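Local atomic coordinates of L-iditol 2-dehydrogenase (Clostridium scindens, PDB entry 4OH1), a protein that probably oxidises polyols such as L-iditol at carbon 2 with NAD+ as acceptor, as a zinc-dependent member of the medium-chain alcohol dehydrogenase family. Residues 194-206 with 218-230. Residues are numbered along the deposited sequence; the frame is centred on the assembly and turned at random.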
loop_
_atom_site.group_PDB
_atom_site.type_symbol
_atom_site.label_atom_id
_atom_site.label_comp_id
_atom_site.label_asym_id
_atom_site.label_seq_id
_atom_site.Cartn_x
_atom_site.Cartn_y
_atom_site.Cartn_z
ATOM N N ARG A 194 -14.916 -10.730 10.152
ATOM C CA ARG A 194 -15.254 -10.013 11.339
ATOM C C ARG A 194 -14.053 -9.316 11.978
ATOM O O ARG A 194 -14.168 -8.164 12.443
ATOM C CB ARG A 194 -15.845 -10.930 12.392
ATOM C CG ARG A 194 -17.242 -11.338 12.107
ATOM C CD ARG A 194 -18.175 -10.331 12.759
ATOM N NE ARG A 194 -19.577 -10.645 12.572
ATOM C CZ ARG A 194 -20.577 -9.940 13.093
ATOM N NH1 ARG A 194 -20.342 -8.874 13.862
ATOM N NH2 ARG A 194 -21.820 -10.304 12.848
ATOM N N LEU A 195 -12.918 -10.012 11.967
ATOM C CA LEU A 195 -11.695 -9.564 12.651
ATOM C C LEU A 195 -10.926 -8.631 11.762
ATOM O O LEU A 195 -9.833 -8.236 12.108
ATOM C CB LEU A 195 -10.768 -10.736 13.039
ATOM C CG LEU A 195 -11.385 -11.629 14.105
ATOM C CD1 LEU A 195 -10.708 -12.967 14.089
ATOM C CD2 LEU A 195 -11.227 -10.999 15.453
ATOM N N ALA A 196 -11.474 -8.296 10.616
ATOM C CA ALA A 196 -10.880 -7.217 9.808
ATOM C C ALA A 196 -11.812 -5.991 9.686
ATOM O O ALA A 196 -11.633 -5.123 8.832
ATOM C CB ALA A 196 -10.529 -7.770 8.496
ATOM N N GLY A 197 -12.843 -5.917 10.528
ATOM C CA GLY A 197 -13.689 -4.781 10.524
ATOM C C GLY A 197 -14.809 -4.712 9.519
ATOM O O GLY A 197 -15.443 -3.652 9.373
ATOM N N ALA A 198 -15.131 -5.827 8.882
ATOM C CA ALA A 198 -16.216 -5.836 7.950
ATOM C C ALA A 198 -17.510 -5.524 8.631
ATOM O O ALA A 198 -17.783 -6.088 9.688
ATOM C CB ALA A 198 -16.326 -7.143 7.242
ATOM N N SER A 199 -18.325 -4.656 8.002
ATOM C CA SER A 199 -19.564 -4.200 8.604
ATOM C C SER A 199 -20.743 -4.948 8.016
ATOM O O SER A 199 -21.803 -4.976 8.641
ATOM C CB SER A 199 -19.712 -2.693 8.440
ATOM O OG SER A 199 -19.451 -2.309 7.097
ATOM N N THR A 200 -20.574 -5.553 6.839
ATOM C CA THR A 200 -21.574 -6.517 6.326
ATOM C C THR A 200 -20.909 -7.772 5.761
ATOM O O THR A 200 -19.985 -7.661 5.002
ATOM C CB THR A 200 -22.436 -5.886 5.263
ATOM O OG1 THR A 200 -23.122 -4.800 5.852
ATOM C CG2 THR A 200 -23.474 -6.858 4.729
ATOM N N ILE A 201 -21.324 -8.956 6.224
ATOM C CA ILE A 201 -20.755 -10.239 5.751
ATOM C C ILE A 201 -21.885 -11.138 5.280
ATOM O O ILE A 201 -22.751 -11.461 6.050
ATOM C CB ILE A 201 -19.989 -10.964 6.842
ATOM C CG1 ILE A 201 -18.868 -10.072 7.378
ATOM C CG2 ILE A 201 -19.390 -12.217 6.294
ATOM C CD1 ILE A 201 -18.167 -10.532 8.672
ATOM N N THR A 202 -21.897 -11.492 4.006
ATOM C CA THR A 202 -22.937 -12.373 3.438
ATOM C C THR A 202 -22.300 -13.584 2.817
ATOM O O THR A 202 -21.390 -13.476 1.986
ATOM C CB THR A 202 -23.672 -11.643 2.318
ATOM O OG1 THR A 202 -24.224 -10.438 2.839
ATOM C CG2 THR A 202 -24.786 -12.488 1.741
ATOM N N VAL A 203 -22.740 -14.745 3.231
ATOM C CA VAL A 203 -22.256 -16.012 2.678
ATOM C C VAL A 203 -23.284 -16.633 1.737
ATOM O O VAL A 203 -24.517 -16.568 1.962
ATOM C CB VAL A 203 -21.905 -16.987 3.818
ATOM C CG1 VAL A 203 -21.505 -18.380 3.314
ATOM C CG2 VAL A 203 -20.760 -16.405 4.667
ATOM N N PHE A 204 -22.775 -17.248 0.678
ATOM C CA PHE A 204 -23.626 -17.866 -0.332
ATOM C C PHE A 204 -23.312 -19.360 -0.417
ATOM O O PHE A 204 -22.159 -19.714 -0.426
ATOM C CB PHE A 204 -23.403 -17.211 -1.705
ATOM C CG PHE A 204 -23.741 -15.767 -1.760
ATOM C CD1 PHE A 204 -22.847 -14.816 -1.282
ATOM C CD2 PHE A 204 -24.928 -15.322 -2.346
ATOM C CE1 PHE A 204 -23.125 -13.457 -1.355
ATOM C CE2 PHE A 204 -25.199 -13.960 -2.423
ATOM C CZ PHE A 204 -24.256 -13.033 -1.902
ATOM N N ASP A 205 -24.328 -20.213 -0.433
ATOM C CA ASP A 205 -24.116 -21.650 -0.683
ATOM C C ASP A 205 -25.395 -22.277 -1.220
ATOM O O ASP A 205 -26.416 -21.620 -1.178
ATOM C CB ASP A 205 -23.686 -22.349 0.627
ATOM C CG ASP A 205 -22.994 -23.693 0.399
ATOM O OD1 ASP A 205 -23.677 -24.751 0.234
ATOM O OD2 ASP A 205 -21.743 -23.739 0.409
ATOM N N ILE A 206 -25.366 -23.547 -1.672
ATOM C CA ILE A 206 -26.602 -24.325 -2.039
ATOM C C ILE A 206 -27.296 -24.983 -0.840
ATOM O O ILE A 206 -28.532 -25.168 -0.762
ATOM C CB ILE A 206 -26.269 -25.491 -2.963
ATOM C CG1 ILE A 206 -25.360 -25.054 -4.108
ATOM C CG2 ILE A 206 -27.545 -26.072 -3.538
ATOM C CD1 ILE A 206 -25.816 -23.753 -4.755
ATOM N N GLY A 218 -20.670 -16.014 12.530
ATOM C CA GLY A 218 -20.637 -14.542 12.521
ATOM C C GLY A 218 -21.100 -13.839 11.266
ATOM O O GLY A 218 -21.000 -12.643 11.190
ATOM N N ALA A 219 -21.650 -14.553 10.286
ATOM C CA ALA A 219 -22.089 -13.890 9.100
ATOM C C ALA A 219 -23.329 -13.121 9.434
ATOM O O ALA A 219 -24.125 -13.575 10.212
ATOM C CB ALA A 219 -22.410 -14.876 8.057
ATOM N N ASP A 220 -23.534 -11.992 8.791
ATOM C CA ASP A 220 -24.784 -11.244 8.940
ATOM C C ASP A 220 -25.906 -11.884 8.132
ATOM O O ASP A 220 -27.032 -11.973 8.596
ATOM C CB ASP A 220 -24.596 -9.764 8.510
ATOM C CG ASP A 220 -23.499 -9.063 9.288
ATOM O OD1 ASP A 220 -23.716 -8.806 10.461
ATOM O OD2 ASP A 220 -22.391 -8.823 8.779
ATOM N N TYR A 221 -25.614 -12.317 6.912
ATOM C CA TYR A 221 -26.627 -12.929 6.093
ATOM C C TYR A 221 -26.047 -14.174 5.454
ATOM O O TYR A 221 -24.842 -14.278 5.212
ATOM C CB TYR A 221 -27.070 -11.952 4.994
ATOM C CG TYR A 221 -27.551 -10.653 5.539
ATOM C CD1 TYR A 221 -28.761 -10.576 6.220
ATOM C CD2 TYR A 221 -26.791 -9.518 5.442
ATOM C CE1 TYR A 221 -29.214 -9.405 6.740
ATOM C CE2 TYR A 221 -27.238 -8.309 5.993
ATOM C CZ TYR A 221 -28.452 -8.290 6.631
ATOM O OH TYR A 221 -28.918 -7.153 7.187
ATOM N N ALA A 222 -26.917 -15.105 5.158
ATOM C CA ALA A 222 -26.527 -16.345 4.519
ATOM C C ALA A 222 -27.584 -16.720 3.504
ATOM O O ALA A 222 -28.722 -16.914 3.859
ATOM C CB ALA A 222 -26.363 -17.420 5.536
ATOM N N LEU A 223 -27.199 -16.777 2.233
ATOM C CA LEU A 223 -28.174 -16.876 1.174
ATOM C C LEU A 223 -27.922 -18.051 0.270
ATOM O O LEU A 223 -26.772 -18.471 0.042
ATOM C CB LEU A 223 -28.131 -15.618 0.321
ATOM C CG LEU A 223 -28.438 -14.288 1.007
ATOM C CD1 LEU A 223 -28.240 -13.125 0.054
ATOM C CD2 LEU A 223 -29.832 -14.345 1.552
ATOM N N ASN A 224 -29.013 -18.537 -0.301
ATOM C CA ASN A 224 -28.947 -19.636 -1.241
ATOM C C ASN A 224 -28.564 -19.196 -2.648
ATOM O O ASN A 224 -29.321 -18.465 -3.302
ATOM C CB ASN A 224 -30.262 -20.346 -1.289
ATOM C CG ASN A 224 -30.151 -21.654 -2.024
ATOM O OD1 ASN A 224 -29.573 -21.739 -3.131
ATOM N ND2 ASN A 224 -30.611 -22.699 -1.378
ATOM N N SER A 225 -27.415 -19.667 -3.134
ATOM C CA SER A 225 -26.831 -19.137 -4.368
ATOM C C SER A 225 -27.500 -19.654 -5.629
ATOM O O SER A 225 -27.221 -19.114 -6.718
ATOM C CB SER A 225 -25.341 -19.421 -4.460
ATOM O OG SER A 225 -25.066 -20.777 -4.229
ATOM N N ALA A 226 -28.341 -20.683 -5.452
ATOM C CA ALA A 226 -29.189 -21.280 -6.483
ATOM C C ALA A 226 -30.551 -20.592 -6.641
ATOM O O ALA A 226 -31.085 -20.586 -7.729
ATOM C CB ALA A 226 -29.394 -22.792 -6.212
ATOM N N GLU A 227 -31.126 -20.029 -5.590
ATOM C CA GLU A 227 -32.357 -19.294 -5.767
ATOM C C GLU A 227 -32.195 -18.109 -6.700
ATOM O O GLU A 227 -31.309 -17.291 -6.512
ATOM C CB GLU A 227 -32.851 -18.752 -4.460
ATOM C CG GLU A 227 -33.446 -19.776 -3.528
ATOM C CD GLU A 227 -34.028 -19.102 -2.289
ATOM O OE1 GLU A 227 -34.194 -17.856 -2.300
ATOM O OE2 GLU A 227 -34.317 -19.809 -1.306
ATOM N N GLU A 228 -33.070 -17.984 -7.697
ATOM C CA GLU A 228 -32.953 -16.857 -8.614
ATOM C C GLU A 228 -33.342 -15.548 -7.919
ATOM O O GLU A 228 -34.036 -15.566 -6.922
ATOM C CB GLU A 228 -33.746 -17.091 -9.898
ATOM C CG GLU A 228 -35.201 -17.256 -9.701
ATOM C CD GLU A 228 -35.945 -16.704 -10.883
ATOM O OE1 GLU A 228 -35.920 -15.467 -11.060
ATOM O OE2 GLU A 228 -36.533 -17.497 -11.647
ATOM N N GLY A 229 -32.863 -14.426 -8.454
ATOM C CA GLY A 229 -32.950 -13.142 -7.785
ATOM C C GLY A 229 -31.967 -12.913 -6.631
ATOM O O GLY A 229 -32.023 -11.875 -5.953
ATOM N N VAL A 230 -31.062 -13.862 -6.392
ATOM C CA VAL A 230 -30.259 -13.809 -5.188
ATOM C C VAL A 230 -29.336 -12.618 -5.176
ATOM O O VAL A 230 -29.134 -11.992 -4.152
ATOM C CB VAL A 230 -29.527 -15.115 -4.924
ATOM C CG1 VAL A 230 -28.471 -15.431 -6.024
ATOM C CG2 VAL A 230 -28.906 -15.063 -3.531
#
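Phe204 lies side by side with Leu223, its ring atom CE2 4.0 Å from Leu223 CD1, while Val230 CG2 meets the ring edge near its plane. Both side chains stand on the sheet face covered by helix 230-238, where Ala234 packs against each of them, so bulky apolar residues suit these places. Strands 200-205 and 221-224 are parallel neighbours in the Rossmann fold, joined by helix 208-216 in a beta-alpha-beta crossover. That helix covers the other face, where Val203 meets Ala214 and Ala222 meets Leu211; a short branched residue and an alanine suit this close cover. Between the strands the ladder runs from Tyr221 N to Ile201 O through to Ser225 N on Asp205 O; the bond from Leu223 N to Val203 O, 2.7 Å, is nearly straight at 168°.

Asp220 extends the pairing with its side chain. Its CG lies beside its own backbone N (chi1 -57°), which swings the carboxylate to the first strand; there Asp220 OD2 takes the N-H of Ile201 N on its anti lone pair, at 2.8 Å. Arg314 of the second subunit forms a salt bridge with the same oxygen. At the far end, Asn224 OD1 accepts from Ala226 N, an Asx turn. Gly218 closes the crossover helix in a Schellman motif, its positive phi (115°) easy for glycine, and Arg194 grips Gly218 O side-on, at 2.8 Å from NE and 3.0 Å from NH2, in the guanidinium plane.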